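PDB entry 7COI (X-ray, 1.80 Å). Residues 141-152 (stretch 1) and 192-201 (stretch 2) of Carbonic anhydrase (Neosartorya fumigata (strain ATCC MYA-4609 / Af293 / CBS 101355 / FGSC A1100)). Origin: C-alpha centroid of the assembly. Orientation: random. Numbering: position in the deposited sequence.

Stretch 1, residues 141-152: RNIANVIHPADL
Stretch 2 192-201: ILDPWLIPLR

Two aromatic residues, W196 and H148, are tied to each other twice: the imidazole donates a hydrogen bond to the backbone of the very residue whose indole face it meets. H148 NE2 lies 2.8 Å from W196 O, with an N-H...O angle of 131°, well short of linear. At the same time the edge of the H148 ring points toward the face of W196, the centroid of the imidazole 4.4 Å from that of the six-membered ring, the planes at 51°, and H148 CD2 3.5 Å from W196 CZ3. The rotamers that go with this are chi1 -180° (t) and chi2 -99° for W196, chi1 -67° (m) and chi2 -99° for H148.

The helix of stretch 2 is kinked, and no helical bond reaches W196 O: P199 N has no hydrogen, and L200 N bonds only weakly, to L197 O (3.0 Å). H148 NE2 takes up this carbonyl. Beyond the kink, R201 N returns to L197 O at 3.2 Å. P199 CG lies over one face of the imidazole, 3.3 Å from H148 CE1.

Stretch 1 leaves a strand at N142 and runs as an irregular segment, with A144 (phi/psi 63/29) and N145 (48/46) both at positive phi. From V146 to H148 the backbone is extended, CB pointing toward the helix at V146 and H148 and away at I147; a type I turn from H148 to D151 follows, closed by D151 N to H148 O at 3.1 Å. CA atoms pair I143 with W196 at 8.1 Å and H148 with P199 at 7.3 Å.

The indole itself has one hydrogen bond across the contact, and it is nearly linear. W196 NE1 donates to I143 O at 2.8 Å and 177°, in keeping with the carbonyl's place at the ring edge. N142 ND2 also sits at that edge, 3.4 Å from W196 CZ2, as does OD2 of the N-cap residue D151 (chi1 170°, t), 4.0 Å from W196 CH2. The amide of N142 (chi1 69°, p) braces the loop from within: V146 N donates to N142 OD1 at 3.2 Å, and N142 ND2 donates to V146 O at 3.0 Å.

Apolar contacts make up much of the rest. V146 (chi1 174°, t) places CG1 3.8 Å from P199 CG and CG2 4.0 Å from L200 CD1; A144 CB approaches L200 CD1 to 3.9 Å. With chi1 at -62° (m), I143 CG2 lies 4.2 Å from L193 CD2 and 4.3 Å from L197 CD2; chi2, also m, places CD1. Together the stretches bury 508 Å², and W196 has the largest covered area of any residue here, 137 Å².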

ATOM      1  N   ARG A 141       7.485  14.366   1.625  1.00 12.33           N
ATOM      2  CA  ARG A 141       7.649  14.374   3.101  1.00 12.42           C
ATOM      3  C   ARG A 141       6.630  13.417   3.700  1.00 11.52           C
ATOM      4  O   ARG A 141       5.440  13.466   3.300  1.00 13.17           O
ATOM      5  CB  ARG A 141       7.503  15.795   3.656  1.00 12.19           C
ATOM      6  CG  ARG A 141       8.719  16.653   3.343  1.00 13.45           C
ATOM      7  CD  ARG A 141       8.484  18.096   3.603  1.00 13.11           C
ATOM      8  NE  ARG A 141       8.383  18.408   5.018  1.00 13.26           N
ATOM      9  CZ  ARG A 141       8.077  19.614   5.499  1.00 13.05           C
ATOM     10  NH1 ARG A 141       7.791  20.612   4.682  1.00 13.58           N
ATOM     11  NH2 ARG A 141       8.044  19.798   6.793  1.00 12.90           N
ATOM     12  N   ASN A 142       7.096  12.520   4.558  1.00 11.21           N
ATOM     13  CA  ASN A 142       6.271  11.467   5.177  1.00 11.35           C
ATOM     14  C   ASN A 142       6.766  11.301   6.616  1.00 11.68           C
ATOM     15  O   ASN A 142       7.747  12.000   7.026  1.00 11.97           O
ATOM     16  CB  ASN A 142       6.259  10.182   4.336  1.00 12.32           C
ATOM     17  CG  ASN A 142       7.595   9.468   4.327  1.00 12.57           C
ATOM     18  OD1 ASN A 142       8.425   9.719   5.202  1.00 12.56           O
ATOM     19  ND2 ASN A 142       7.809   8.595   3.335  1.00 12.96           N
ATOM     20  N   ILE A 143       6.148  10.406   7.370  1.00 12.62           N
ATOM     21  CA  ILE A 143       6.580  10.167   8.778  1.00 12.31           C
ATOM     22  C   ILE A 143       7.982   9.527   8.797  1.00 11.83           C
ATOM     23  O   ILE A 143       8.152   8.377   8.320  1.00 11.82           O
ATOM     24  CB  ILE A 143       5.574   9.339   9.570  1.00 12.65           C
ATOM     25  CG1 ILE A 143       4.224  10.054   9.677  1.00 13.01           C
ATOM     26  CG2 ILE A 143       6.157   9.032  10.949  1.00 12.62           C
ATOM     27  CD1 ILE A 143       4.261  11.434  10.313  1.00 13.47           C
ATOM     28  N   ALA A 144       8.957  10.266   9.324  1.00 12.60           N
ATOM     29  CA  ALA A 144      10.350   9.814   9.546  1.00 13.63           C
ATOM     30  C   ALA A 144      11.053   9.474   8.236  1.00 14.37           C
ATOM     31  O   ALA A 144      12.025   8.688   8.266  1.00 14.44           O
ATOM     32  CB  ALA A 144      10.356   8.610  10.457  1.00 13.77           C
ATOM     33  N   ASN A 145      10.675  10.114   7.123  1.00 14.36           N
ATOM     34  CA  ASN A 145      11.446  10.012   5.851  1.00 15.04           C
ATOM     35  C   ASN A 145      11.739   8.522   5.589  1.00 15.69           C
ATOM     36  O   ASN A 145      12.847   8.199   5.146  1.00 15.51           O
ATOM     37  CB  ASN A 145      12.701  10.918   5.870  1.00 14.25           C
ATOM     38  CG  ASN A 145      13.614  10.805   7.087  1.00 14.81           C
ATOM     39  OD1 ASN A 145      13.387  11.463   8.089  1.00 13.73           O
ATOM     40  ND2 ASN A 145      14.670   9.999   6.984  1.00 13.09           N
ATOM     41  N   VAL A 146      10.739   7.648   5.737  1.00 15.51           N
ATOM     42  CA  VAL A 146      10.903   6.176   5.580  1.00 16.45           C
ATOM     43  C   VAL A 146      10.654   5.812   4.121  1.00 18.17           C
ATOM     44  O   VAL A 146       9.665   6.271   3.531  1.00 14.61           O
ATOM     45  CB  VAL A 146       9.972   5.394   6.523  1.00 17.21           C
ATOM     46  CG1 VAL A 146      10.015   3.892   6.267  1.00 17.82           C
ATOM     47  CG2 VAL A 146      10.316   5.681   7.960  1.00 17.22           C
ATOM     48  N   ILE A 147      11.553   5.019   3.547  1.00 15.79           N
ATOM     49  CA  ILE A 147      11.368   4.436   2.195  1.00 18.12           C
ATOM     50  C   ILE A 147      10.988   2.977   2.347  1.00 19.65           C
ATOM     51  O   ILE A 147      11.887   2.134   2.545  1.00 22.31           O
ATOM     52  CB  ILE A 147      12.605   4.617   1.298  1.00 22.58           C
ATOM     53  CG1 ILE A 147      13.112   6.061   1.333  1.00 26.03           C
ATOM     54  CG2 ILE A 147      12.310   4.137  -0.110  1.00 22.74           C
ATOM     55  CD1 ILE A 147      13.631   6.578   0.029  1.00 32.53           C
ATOM     56  N   HIS A 148       9.694   2.674   2.255  1.00 18.01           N
ATOM     57  CA  HIS A 148       9.206   1.290   2.089  1.00 17.72           C
ATOM     58  C   HIS A 148       9.423   0.961   0.628  1.00 19.25           C
ATOM     59  O   HIS A 148       8.934   1.693  -0.219  1.00 18.11           O
ATOM     60  CB  HIS A 148       7.720   1.168   2.431  1.00 18.02           C
ATOM     61  CG  HIS A 148       7.410   1.381   3.869  1.00 16.57           C
ATOM     62  ND1 HIS A 148       7.227   0.334   4.733  1.00 16.49           N
ATOM     63  CD2 HIS A 148       7.171   2.514   4.571  1.00 17.28           C
ATOM     64  CE1 HIS A 148       6.921   0.831   5.923  1.00 15.48           C
ATOM     65  NE2 HIS A 148       6.878   2.140   5.850  1.00 15.13           N
ATOM     66  N   PRO A 149      10.142  -0.129   0.298  1.00 20.59           N
ATOM     67  CA  PRO A 149      10.447  -0.440  -1.097  1.00 20.97           C
ATOM     68  C   PRO A 149       9.235  -0.428  -2.034  1.00 20.87           C
ATOM     69  O   PRO A 149       9.363   0.098  -3.110  1.00 20.98           O
ATOM     70  CB  PRO A 149      11.021  -1.864  -1.004  1.00 23.24           C
ATOM     71  CG  PRO A 149      11.654  -1.919   0.367  1.00 24.11           C
ATOM     72  CD  PRO A 149      10.729  -1.101   1.246  1.00 23.11           C
ATOM     73  N   ALA A 150       8.110  -0.979  -1.611  1.00 18.31           N
ATOM     74  CA  ALA A 150       6.919  -1.114  -2.478  1.00 20.44           C
ATOM     75  C   ALA A 150       5.843  -0.063  -2.168  1.00 19.50           C
ATOM     76  O   ALA A 150       4.723  -0.215  -2.683  1.00 22.48           O
ATOM     77  CB  ALA A 150       6.378  -2.509  -2.335  1.00 22.26           C
ATOM     78  N   ASP A 151       6.188   0.999  -1.443  1.00 16.66           N
ATOM     79  CA  ASP A 151       5.257   2.130  -1.176  1.00 16.34           C
ATOM     80  C   ASP A 151       4.993   2.877  -2.479  1.00 15.38           C
ATOM     81  O   ASP A 151       5.944   3.427  -3.083  1.00 15.21           O
ATOM     82  CB  ASP A 151       5.832   3.039  -0.098  1.00 17.27           C
ATOM     83  CG  ASP A 151       5.091   4.348   0.079  1.00 18.27           C
ATOM     84  OD1 ASP A 151       3.859   4.356  -0.108  1.00 18.38           O
ATOM     85  OD2 ASP A 151       5.766   5.329   0.348  1.00 18.44           O
ATOM     86  N   LEU A 152       3.742   2.933  -2.944  1.00 13.73           N
ATOM     87  CA  LEU A 152       3.441   3.673  -4.189  1.00 15.53           C
ATOM     88  C   LEU A 152       3.617   5.172  -3.996  1.00 13.73           C
ATOM     89  O   LEU A 152       3.868   5.867  -4.983  1.00 13.28           O
ATOM     90  CB  LEU A 152       2.014   3.397  -4.657  1.00 16.73           C
ATOM     91  CG  LEU A 152       1.759   2.009  -5.217  1.00 20.88           C
ATOM     92  CD1 LEU A 152       0.330   1.952  -5.742  1.00 21.31           C
ATOM     93  CD2 LEU A 152       2.754   1.672  -6.314  1.00 24.22           C
ATOM     94  N   ILE A 192      -2.299   2.760  13.224  1.00 16.50           N
ATOM     95  CA  ILE A 192      -1.853   2.716  11.803  1.00 15.76           C
ATOM     96  C   ILE A 192      -0.372   3.089  11.690  1.00 14.99           C
ATOM     97  O   ILE A 192       0.241   2.721  10.716  1.00 16.69           O
ATOM     98  CB  ILE A 192      -2.759   3.613  10.936  1.00 18.24           C
ATOM     99  CG1 ILE A 192      -2.646   3.222   9.468  1.00 21.23           C
ATOM    100  CG2 ILE A 192      -2.471   5.099  11.163  1.00 19.19           C
ATOM    101  CD1 ILE A 192      -3.499   4.065   8.530  1.00 22.61           C
ATOM    102  N   LEU A 193       0.212   3.777  12.673  1.00 14.87           N
ATOM    103  CA  LEU A 193       1.661   4.080  12.648  1.00 14.64           C
ATOM    104  C   LEU A 193       2.491   2.804  12.765  1.00 15.13           C
ATOM    105  O   LEU A 193       3.598   2.831  12.263  1.00 15.51           O
ATOM    106  CB  LEU A 193       2.029   5.077  13.751  1.00 15.74           C
ATOM    107  CG  LEU A 193       1.666   6.516  13.415  1.00 16.00           C
ATOM    108  CD1 LEU A 193       1.556   7.327  14.685  1.00 17.66           C
ATOM    109  CD2 LEU A 193       2.719   7.110  12.487  1.00 18.38           C
ATOM    110  N   ASP A 194       1.971   1.741  13.374  1.00 16.78           N
ATOM    111  CA  ASP A 194       2.775   0.522  13.636  1.00 17.29           C
ATOM    112  C   ASP A 194       3.300  -0.070  12.335  1.00 15.82           C
ATOM    113  O   ASP A 194       4.499  -0.292  12.214  1.00 16.15           O
ATOM    114  CB  ASP A 194       1.999  -0.515  14.436  1.00 19.93           C
ATOM    115  CG  ASP A 194       1.770  -0.128  15.892  1.00 24.27           C
ATOM    116  OD1 ASP A 194       2.213   0.944  16.302  1.00 24.55           O
ATOM    117  OD2 ASP A 194       1.129  -0.927  16.606  1.00 27.43           O
ATOM    118  N   PRO A 195       2.475  -0.397  11.316  1.00 14.56           N
ATOM    119  CA  PRO A 195       3.034  -0.925  10.074  1.00 13.40           C
ATOM    120  C   PRO A 195       3.982   0.070   9.402  1.00 13.91           C
ATOM    121  O   PRO A 195       4.987  -0.356   8.796  1.00 14.19           O
ATOM    122  CB  PRO A 195       1.810  -1.307   9.215  1.00 14.60           C
ATOM    123  CG  PRO A 195       0.646  -0.551   9.853  1.00 14.54           C
ATOM    124  CD  PRO A 195       1.004  -0.413  11.318  1.00 15.19           C
ATOM    125  N   TRP A 196       3.639   1.344   9.449  1.00 14.91           N
ATOM    126  CA  TRP A 196       4.451   2.395   8.813  1.00 14.09           C
ATOM    127  C   TRP A 196       5.880   2.353   9.390  1.00 15.24           C
ATOM    128  O   TRP A 196       6.857   2.527   8.621  1.00 14.51           O
ATOM    129  CB  TRP A 196       3.819   3.784   8.974  1.00 13.44           C
ATOM    130  CG  TRP A 196       4.701   4.787   8.298  1.00 13.58           C
ATOM    131  CD1 TRP A 196       5.625   5.620   8.873  1.00 13.27           C
ATOM    132  CD2 TRP A 196       4.810   4.972   6.880  1.00 13.54           C
ATOM    133  NE1 TRP A 196       6.268   6.321   7.910  1.00 12.99           N
ATOM    134  CE2 TRP A 196       5.836   5.911   6.675  1.00 12.97           C
ATOM    135  CE3 TRP A 196       4.172   4.406   5.774  1.00 13.72           C
ATOM    136  CZ2 TRP A 196       6.198   6.357   5.408  1.00 13.28           C
ATOM    137  CZ3 TRP A 196       4.561   4.812   4.508  1.00 13.75           C
ATOM    138  CH2 TRP A 196       5.556   5.777   4.342  1.00 13.55           C
ATOM    139  N   LEU A 197       5.992   2.147  10.698  1.00 15.67           N
ATOM    140  CA  LEU A 197       7.293   2.252  11.411  1.00 18.09           C
ATOM    141  C   LEU A 197       8.076   0.947  11.372  1.00 18.31           C
ATOM    142  O   LEU A 197       9.209   0.949  11.872  1.00 16.84           O
ATOM    143  CB  LEU A 197       7.032   2.698  12.859  1.00 20.66           C
ATOM    144  CG  LEU A 197       6.491   4.126  12.963  1.00 21.76           C
ATOM    145  CD1 LEU A 197       6.105   4.427  14.400  1.00 24.68           C
ATOM    146  CD2 LEU A 197       7.462   5.152  12.418  1.00 23.65           C
ATOM    147  N   ILE A 198       7.559  -0.113  10.768  1.00 18.05           N
ATOM    148  CA  ILE A 198       8.247  -1.436  10.808  1.00 18.95           C
ATOM    149  C   ILE A 198       9.703  -1.297  10.341  1.00 18.86           C
ATOM    150  O   ILE A 198      10.579  -1.923  10.965  1.00 20.66           O
ATOM    151  CB  ILE A 198       7.475  -2.499  10.010  1.00 20.82           C
ATOM    152  CG1 ILE A 198       6.253  -2.981  10.771  1.00 21.96           C
ATOM    153  CG2 ILE A 198       8.399  -3.661   9.668  1.00 21.99           C
ATOM    154  CD1 ILE A 198       5.279  -3.784   9.898  1.00 24.32           C
ATOM    155  N   PRO A 199      10.040  -0.593   9.233  1.00 18.78           N
ATOM    156  CA  PRO A 199      11.435  -0.510   8.788  1.00 20.60           C
ATOM    157  C   PRO A 199      12.408   0.026   9.842  1.00 20.07           C
ATOM    158  O   PRO A 199      13.552  -0.432   9.886  1.00 19.58           O
ATOM    159  CB  PRO A 199      11.373   0.426   7.575  1.00 22.40           C
ATOM    160  CG  PRO A 199       9.977   0.180   7.007  1.00 21.71           C
ATOM    161  CD  PRO A 199       9.128   0.046   8.256  1.00 21.82           C
ATOM    162  N   LEU A 200      11.933   0.963  10.663  1.00 17.24           N
ATOM    163  CA  LEU A 200      12.716   1.527  11.776  1.00 17.57           C
ATOM    164  C   LEU A 200      12.893   0.456  12.854  1.00 19.51           C
ATOM    165  O   LEU A 200      14.010   0.353  13.370  1.00 18.04           O
ATOM    166  CB  LEU A 200      12.022   2.772  12.296  1.00 17.49           C
ATOM    167  CG  LEU A 200      12.137   3.999  11.402  1.00 17.78           C
ATOM    168  CD1 LEU A 200      11.151   5.060  11.832  1.00 17.38           C
ATOM    169  CD2 LEU A 200      13.544   4.558  11.473  1.00 19.08           C
ATOM    170  N   ARG A 201      11.859  -0.332  13.164  1.00 17.29           N
ATOM    171  CA  ARG A 201      11.998  -1.441  14.156  1.00 16.24           C
ATOM    172  C   ARG A 201      12.897  -2.544  13.603  1.00 18.45           C
ATOM    173  O   ARG A 201      13.610  -3.174  14.402  1.00 20.93           O
ATOM    174  CB  ARG A 201      10.645  -1.957  14.610  1.00 18.08           C
ATOM    175  CG  ARG A 201       9.841  -0.965  15.410  1.00 18.32           C
ATOM    176  CD  ARG A 201       8.563  -1.598  15.873  1.00 20.42           C
ATOM    177  NE  ARG A 201       7.803  -0.579  16.547  1.00 23.78           N
ATOM    178  CZ  ARG A 201       7.931  -0.283  17.822  1.00 27.11           C
ATOM    179  NH1 ARG A 201       8.748  -1.008  18.578  1.00 27.41           N
ATOM    180  NH2 ARG A 201       7.210   0.697  18.336  1.00 26.09           N
TER